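Local structure of beta-galactosidase (Marinomonas sp. ef1, 6Y2K) at residues A[284-287]-A[288-291]; A[314-317]-A[318-322]; A[444-448]-A[449-453]. The protein hydrolyses terminal, non-reducing beta-D-galactose residues in beta-galactosides as a cold-active, hexameric enzyme of glycoside hydrolase family GH42. All coordinates share one frame; numbering follows the deposited sequence.

Interaction 1: residues A[284-287]-A[288-291]; sequences HTYL and RVGH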
loop_
_atom_site.group_PDB
_atom_site.type_symbol
_atom_site.label_atom_id
_atom_site.label_comp_id
_atom_site.label_asym_id
_atom_site.label_seq_id
_atom_site.Cartn_x
_atom_site.Cartn_y
_atom_site.Cartn_z
ATOM N N HIS A 284 -7.810 -13.274 12.581
ATOM C CA HIS A 284 -7.985 -12.009 13.286
ATOM C C HIS A 284 -9.449 -11.778 13.672
ATOM O O HIS A 284 -9.750 -11.513 14.835
ATOM C CB HIS A 284 -7.447 -10.836 12.458
ATOM C CG HIS A 284 -7.443 -9.542 13.207
ATOM N ND1 HIS A 284 -8.420 -8.585 13.039
ATOM C CD2 HIS A 284 -6.614 -9.069 14.167
ATOM C CE1 HIS A 284 -8.184 -7.570 13.852
ATOM N NE2 HIS A 284 -7.090 -7.834 14.543
ATOM N N THR A 285 -10.352 -11.890 12.705
ATOM C CA THR A 285 -11.786 -11.626 12.929
ATOM C C THR A 285 -12.399 -12.505 14.002
ATOM O O THR A 285 -13.165 -12.030 14.833
ATOM C CB THR A 285 -12.573 -11.812 11.608
ATOM O OG1 THR A 285 -12.113 -10.844 10.664
ATOM C CG2 THR A 285 -14.102 -11.671 11.794
ATOM N N TYR A 286 -12.057 -13.789 13.985
ATOM C CA TYR A 286 -12.704 -14.774 14.849
ATOM C C TYR A 286 -11.807 -15.274 16.006
ATOM O O TYR A 286 -12.101 -16.308 16.624
ATOM C CB TYR A 286 -13.176 -15.936 13.974
ATOM C CG TYR A 286 -14.235 -15.555 12.958
ATOM C CD1 TYR A 286 -15.503 -15.131 13.371
ATOM C CD2 TYR A 286 -13.980 -15.624 11.582
ATOM C CE1 TYR A 286 -16.485 -14.786 12.449
ATOM C CE2 TYR A 286 -14.961 -15.288 10.653
ATOM C CZ TYR A 286 -16.213 -14.870 11.092
ATOM O OH TYR A 286 -17.191 -14.536 10.184
ATOM N N LEU A 287 -10.735 -14.529 16.308
ATOM C CA LEU A 287 -9.759 -14.880 17.353
ATOM C C LEU A 287 -10.359 -15.544 18.595
ATOM O O LEU A 287 -9.835 -16.539 19.065
ATOM C CB LEU A 287 -9.016 -13.618 17.817
ATOM C CG LEU A 287 -7.972 -13.763 18.928
ATOM C CD1 LEU A 287 -6.772 -14.548 18.431
ATOM C CD2 LEU A 287 -7.532 -12.401 19.432
ATOM N N ARG A 288 -11.438 -14.965 19.126
ATOM C CA ARG A 288 -11.987 -15.362 20.426
ATOM C C ARG A 288 -13.226 -16.259 20.372
ATOM O O ARG A 288 -13.766 -16.610 21.437
ATOM C CB ARG A 288 -12.282 -14.114 21.264
ATOM C CG ARG A 288 -11.071 -13.215 21.485
ATOM C CD ARG A 288 -11.325 -12.217 22.609
ATOM N NE ARG A 288 -10.209 -11.298 22.782
ATOM C CZ ARG A 288 -9.051 -11.593 23.378
ATOM N NH1 ARG A 288 -8.830 -12.805 23.878
ATOM N NH2 ARG A 288 -8.102 -10.663 23.467
ATOM N N VAL A 289 -13.675 -16.631 19.164
ATOM C CA VAL A 289 -14.810 -17.562 18.994
ATOM C C VAL A 289 -14.579 -18.764 18.066
ATOM O O VAL A 289 -15.375 -19.717 18.079
ATOM C CB VAL A 289 -16.082 -16.812 18.526
ATOM C CG1 VAL A 289 -16.519 -15.810 19.591
ATOM C CG2 VAL A 289 -15.868 -16.115 17.184
ATOM N N GLY A 290 -13.523 -18.728 17.253
ATOM C CA GLY A 290 -13.298 -19.748 16.235
ATOM C C GLY A 290 -14.086 -19.448 14.980
ATOM O O GLY A 290 -15.015 -18.644 14.993
ATOM N N HIS A 291 -13.710 -20.090 13.880
ATOM C CA HIS A 291 -14.400 -19.881 12.615
ATOM C C HIS A 291 -15.834 -20.399 12.760
ATOM O O HIS A 291 -16.050 -21.407 13.441
ATOM C CB HIS A 291 -13.674 -20.594 11.469
ATOM C CG HIS A 291 -14.252 -20.313 10.122
ATOM N ND1 HIS A 291 -15.250 -21.089 9.564
ATOM C CD2 HIS A 291 -13.968 -19.350 9.212
ATOM C CE1 HIS A 291 -15.563 -20.602 8.374
ATOM N NE2 HIS A 291 -14.799 -19.548 8.136
HETATM O O HOH W 1 -13.052 -12.801 18.058
#

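Interaction 2: residues A[314-317]-A[318-322]; sequences EQQP and GPVNW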
loop_
_atom_site.group_PDB
_atom_site.type_symbol
_atom_site.label_atom_id
_atom_site.label_comp_id
_atom_site.label_asym_id
_atom_site.label_seq_id
_atom_site.Cartn_x
_atom_site.Cartn_y
_atom_site.Cartn_z
ATOM N N GLU A 314 -14.859 -33.530 24.582
ATOM C CA GLU A 314 -13.999 -32.469 25.123
ATOM C C GLU A 314 -14.339 -31.125 24.473
ATOM O O GLU A 314 -14.120 -30.936 23.274
ATOM C CB GLU A 314 -12.512 -32.789 24.892
ATOM C CG GLU A 314 -12.021 -34.119 25.469
ATOM C CD GLU A 314 -10.559 -34.406 25.179
ATOM O OE1 GLU A 314 -9.852 -33.488 24.720
ATOM O OE2 GLU A 314 -10.098 -35.556 25.410
ATOM N N GLN A 315 -14.887 -30.203 25.265
ATOM C CA GLN A 315 -15.219 -28.854 24.796
ATOM C C GLN A 315 -14.319 -27.825 25.464
ATOM O O GLN A 315 -14.193 -27.811 26.704
ATOM C CB GLN A 315 -16.681 -28.522 25.115
ATOM C CG GLN A 315 -17.162 -27.172 24.588
ATOM C CD GLN A 315 -17.102 -27.086 23.070
ATOM O OE1 GLN A 315 -17.784 -27.843 22.374
ATOM N NE2 GLN A 315 -16.293 -26.161 22.552
ATOM N N GLN A 316 -13.714 -26.956 24.652
ATOM C CA GLN A 316 -12.880 -25.869 25.169
ATOM C C GLN A 316 -13.671 -25.020 26.166
ATOM O O GLN A 316 -14.762 -24.586 25.830
ATOM C CB GLN A 316 -12.384 -24.968 24.034
ATOM C CG GLN A 316 -11.415 -23.891 24.497
ATOM C CD GLN A 316 -10.625 -23.213 23.378
ATOM O OE1 GLN A 316 -10.773 -23.531 22.186
ATOM N NE2 GLN A 316 -9.778 -22.263 23.768
ATOM N N PRO A 317 -13.131 -24.792 27.384
ATOM C CA PRO A 317 -13.777 -23.968 28.413
ATOM C C PRO A 317 -13.097 -22.624 28.689
ATOM O O PRO A 317 -13.611 -21.820 29.480
ATOM C CB PRO A 317 -13.635 -24.852 29.654
ATOM C CG PRO A 317 -12.257 -25.416 29.492
ATOM C CD PRO A 317 -12.060 -25.611 27.997
ATOM N N GLY A 318 -11.946 -22.398 28.064
ATOM C CA GLY A 318 -11.076 -21.276 28.386
ATOM C C GLY A 318 -9.824 -21.412 27.532
ATOM O O GLY A 318 -9.805 -22.228 26.603
ATOM N N PRO A 319 -8.770 -20.635 27.836
ATOM C CA PRO A 319 -7.559 -20.750 27.020
ATOM C C PRO A 319 -6.916 -22.137 27.140
ATOM O O PRO A 319 -6.932 -22.728 28.231
ATOM C CB PRO A 319 -6.630 -19.676 27.599
ATOM C CG PRO A 319 -7.119 -19.447 28.984
ATOM C CD PRO A 319 -8.609 -19.668 28.939
ATOM N N VAL A 320 -6.384 -22.646 26.027
ATOM C CA VAL A 320 -5.650 -23.918 26.001
ATOM C C VAL A 320 -4.120 -23.658 25.988
ATOM O O VAL A 320 -3.685 -22.512 26.033
ATOM C CB VAL A 320 -6.111 -24.828 24.834
ATOM C CG1 VAL A 320 -7.621 -25.092 24.920
ATOM C CG2 VAL A 320 -5.741 -24.258 23.470
ATOM N N ASN A 321 -3.321 -24.729 25.945
ATOM C CA ASN A 321 -1.852 -24.645 26.049
ATOM C C ASN A 321 -1.103 -24.889 24.739
ATOM O O ASN A 321 0.061 -24.509 24.634
ATOM C CB ASN A 321 -1.333 -25.698 27.032
ATOM C CG ASN A 321 -1.691 -27.112 26.600
ATOM O OD1 ASN A 321 -2.866 -27.481 26.638
ATOM N ND2 ASN A 321 -0.698 -27.890 26.142
ATOM N N TRP A 322 -1.747 -25.544 23.773
ATOM C CA TRP A 322 -1.020 -26.256 22.703
ATOM C C TRP A 322 -0.903 -25.539 21.358
ATOM O O TRP A 322 -0.078 -25.933 20.540
ATOM C CB TRP A 322 -1.566 -27.680 22.508
ATOM C CG TRP A 322 -3.060 -27.802 22.375
ATOM C CD1 TRP A 322 -3.934 -28.205 23.344
ATOM C CD2 TRP A 322 -3.846 -27.542 21.209
ATOM N NE1 TRP A 322 -5.215 -28.199 22.858
ATOM C CE2 TRP A 322 -5.190 -27.804 21.547
ATOM C CE3 TRP A 322 -3.548 -27.110 19.908
ATOM C CZ2 TRP A 322 -6.234 -27.642 20.638
ATOM C CZ3 TRP A 322 -4.595 -26.959 18.996
ATOM C CH2 TRP A 322 -5.920 -27.218 19.370
HETATM O O HOH W 2 -7.088 -20.676 23.569
#

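Interaction 3: residues A[444-448]-A[449-453]; sequences EAMRE and LGLSV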
loop_
_atom_site.group_PDB
_atom_site.type_symbol
_atom_site.label_atom_id
_atom_site.label_comp_id
_atom_site.label_asym_id
_atom_site.label_seq_id
_atom_site.Cartn_x
_atom_site.Cartn_y
_atom_site.Cartn_z
ATOM N N GLU A 444 -18.822 -24.245 3.974
ATOM C CA GLU A 444 -18.981 -22.843 4.378
ATOM C C GLU A 444 -20.013 -22.106 3.522
ATOM O O GLU A 444 -20.844 -21.372 4.056
ATOM C CB GLU A 444 -17.639 -22.106 4.320
ATOM C CG GLU A 444 -17.706 -20.616 4.620
ATOM C CD GLU A 444 -16.347 -19.941 4.552
ATOM O OE1 GLU A 444 -16.026 -19.146 5.459
ATOM O OE2 GLU A 444 -15.602 -20.206 3.585
ATOM N N ALA A 445 -19.942 -22.303 2.206
ATOM C CA ALA A 445 -20.917 -21.722 1.274
ATOM C C ALA A 445 -22.358 -22.183 1.565
ATOM O O ALA A 445 -23.285 -21.367 1.571
ATOM C CB ALA A 445 -20.531 -22.046 -0.163
ATOM N N MET A 446 -22.535 -23.479 1.820
ATOM C CA MET A 446 -23.843 -24.032 2.225
ATOM C C MET A 446 -24.351 -23.361 3.493
ATOM O O MET A 446 -25.531 -22.979 3.586
ATOM C CB MET A 446 -23.756 -25.538 2.490
ATOM C CG MET A 446 -23.503 -26.408 1.270
ATOM S SD MET A 446 -23.249 -28.120 1.786
ATOM C CE MET A 446 -23.084 -28.875 0.182
ATOM N N ARG A 447 -23.451 -23.212 4.462
ATOM C CA ARG A 447 -23.791 -22.627 5.756
ATOM C C ARG A 447 -24.104 -21.134 5.687
ATOM O O ARG A 447 -24.995 -20.655 6.406
ATOM C CB ARG A 447 -22.668 -22.884 6.757
ATOM C CG ARG A 447 -22.525 -24.355 7.140
ATOM C CD ARG A 447 -23.230 -24.636 8.452
ATOM N NE ARG A 447 -22.519 -23.996 9.558
ATOM C CZ ARG A 447 -23.009 -23.794 10.777
ATOM N NH1 ARG A 447 -24.247 -24.178 11.095
ATOM N NH2 ARG A 447 -22.249 -23.195 11.690
ATOM N N GLU A 448 -23.385 -20.403 4.828
ATOM C CA GLU A 448 -23.685 -18.981 4.565
ATOM C C GLU A 448 -25.054 -18.782 3.885
ATOM O O GLU A 448 -25.603 -17.681 3.910
ATOM C CB GLU A 448 -22.579 -18.335 3.717
ATOM C CG GLU A 448 -21.291 -18.096 4.489
ATOM C CD GLU A 448 -20.135 -17.597 3.618
ATOM O OE1 GLU A 448 -20.127 -17.864 2.403
ATOM O OE2 GLU A 448 -19.218 -16.941 4.158
ATOM N N LEU A 449 -25.574 -19.844 3.266
ATOM C CA LEU A 449 -26.928 -19.872 2.697
ATOM C C LEU A 449 -27.991 -20.395 3.665
ATOM O O LEU A 449 -29.142 -20.598 3.268
ATOM C CB LEU A 449 -26.933 -20.708 1.416
ATOM C CG LEU A 449 -26.146 -20.128 0.245
ATOM C CD1 LEU A 449 -26.097 -21.135 -0.896
ATOM C CD2 LEU A 449 -26.745 -18.810 -0.232
ATOM N N GLY A 450 -27.622 -20.585 4.934
ATOM C CA GLY A 450 -28.560 -21.000 5.961
ATOM C C GLY A 450 -28.981 -22.459 5.940
ATOM O O GLY A 450 -29.932 -22.818 6.631
ATOM N N LEU A 451 -28.270 -23.304 5.193
ATOM C CA LEU A 451 -28.675 -24.706 5.030
ATOM C C LEU A 451 -28.257 -25.574 6.229
ATOM O O LEU A 451 -27.165 -25.400 6.778
ATOM C CB LEU A 451 -28.078 -25.288 3.748
ATOM C CG LEU A 451 -28.589 -24.693 2.434
ATOM C CD1 LEU A 451 -27.672 -25.038 1.271
ATOM C CD2 LEU A 451 -30.006 -25.164 2.136
ATOM N N SER A 452 -29.146 -26.489 6.630
ATOM C CA SER A 452 -28.819 -27.571 7.567
ATOM C C SER A 452 -28.308 -28.766 6.769
ATOM O O SER A 452 -28.931 -29.180 5.782
ATOM C CB SER A 452 -30.046 -27.959 8.408
ATOM O OG SER A 452 -30.469 -26.872 9.235
ATOM N N VAL A 453 -27.178 -29.320 7.201
ATOM C CA VAL A 453 -26.398 -30.267 6.396
ATOM C C VAL A 453 -26.100 -31.576 7.139
ATOM O O VAL A 453 -25.924 -31.577 8.365
ATOM C CB VAL A 453 -25.062 -29.592 5.983
ATOM C CG1 VAL A 453 -24.186 -30.516 5.162
ATOM C CG2 VAL A 453 -25.346 -28.311 5.214
HETATM O O HOH W 3 -26.396 -25.297 9.552
#

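Interaction 1: residues A[284-287]-A[288-291]
Y286 meets V289, G290 and H291 round a tight turn that closes helix 280-285 of the TIM barrel. The turn lies in the connection between barrel strands 261-266 and 310-315. Its first part, Y286 to V289, fits a type I beta turn. V289 N donates to Y286 O at 3.0 Å, approaching from above the carbonyl plane. G290 N donates to the same oxygen at 2.9 Å, this time in the carbonyl plane. Two backbone N-H groups thus grip one oxygen from different directions. G290 has a positive phi of 83°, and a side chain there would be jammed against V289 O.

The backbone of the turn puts Y286 CB 3.4 Å from G290 O. With CG anti to its own carbonyl carbon (chi1 -64°), the Y286 ring is carried to V289. V289 CG2 comes to the ring edge, 4.0 Å from Y286 CD1, while T285 CG2 sits over the centre of one ring face. The H291 ring is inclined at 70° to the Y286 ring, with centroids 5.8 Å apart, in an oblique pair. H291 NE2 bonds to E444 of the trimerisation domain.

L287 and R288 lie side by side and point the same way, toward a subunit interface. R288 forms a salt bridge with D527 of the second subunit and also binds T328 O. L287 packs on T533 of the second subunit. The R288 chain is extended from CG to NE, and L287 CD2 lies 4.3 Å above the plane of its guanidinium, over the centre. The R288 backbone N is satisfied by a water at 2.9 Å, which in turn makes a weak bond to T285 O.

Interaction 2: residues A[314-317]-A[318-322]
Q316 NE2 donates to G318 O at 2.8 Å, with an N-H...O angle of 159°. The bond spans the bend that follows barrel strand 310-315, the seventh strand of the TIM barrel. In clan GH-A glycosidases the nucleophile sits at the end of this strand, so the contact probably lies close to the active site. G318 O is within the amide plane of Q316, but the donor approaches 38° out of the carbonyl plane of G318.

The Q316 side chain reaches over the turn because CG is anti to the backbone N (chi1 -175°) and the chain stays extended beyond it. CG passes close to the same oxygen, 3.1 Å from G318 O. OE1 accepts from L269 N. With OE1 and NE2 each engaged by backbone, the amide is unlikely to flip. NE2 also makes a weak bond to a water that accepts from V320 N at 3.2 Å. The V320 side chain crosses that of Q316 at about a right angle, with CG1 3.7 Å from NE2. V320 CG2 lies over one face of the W322 ring, toward its rim.

G318 sits between two prolines in a nearly fully extended conformation. A side chain on it would clash with P317 O and P319 CD. G318 N is buried and has no partner in the model. Further on, V320 O accepts from Q429 of the second subunit, and P319 packs on V526 of that subunit.

With an alanine at Q316, G318 O is likely to lose its donor and L269 N its acceptor. One flat amide thus ties the bend to the first turn of helix 268-274, and so serves backbone groups of both.

Interaction 3: residues A[444-448]-A[449-453]
M446 and V453 cross their side chains at about a right angle at the Schellman motif that ends helix 435-448. M446 CG is anti to the carbonyl carbon (chi1 -68°) and the chain is extended beyond it, which carries SD to 4.0 Å from V453 CG2. L451 fills in beside them, with CD1 4.1 Å from M446 CB. This is the apolar contact usual for the motif, between a residue of the last helical turn and the one after the C-prime glycine. G450 is that glycine, with a positive phi of 75°.

The two backbone bonds of the motif run from L451 N to M446 O at 3.2 Å and from G450 N to R447 O at 3.0 Å. L451 N is tilted 30° from the M446 carbonyl plane, whereas G450 N stands well above that of R447. L449 CG comes 3.4 Å from A445 O. L449 and A445 both pack on L592 of helix 585-598.

R447 NE makes a salt bridge with D293. E448 reaches N585 and K589. A water at the edge of the R447 guanidinium, in its plane, accepts from NH1 at 2.9 Å and also lies 2.9 Å from L451 O.

All three contacts are largely buried, and each is local to a bend after a helix or strand. Interactions 1 and 2 belong to the TIM barrel: interaction 1 lies in the connection leading to strand 310-315 and interaction 2 just after that strand. Both touch the second subunit, yet they do not touch each other. Interaction 3 lies in the trimerisation domain and meets no other chain. A probable hydrogen bond joins interactions 1 and 3 directly, across the two domains. The chemistry differs. Interaction 1 mixes backbone turn bonds with aromatic contacts, interaction 2 depends on a side-chain amide, and interaction 3 combines helix-end backbone bonds with aliphatic and sulfur packing.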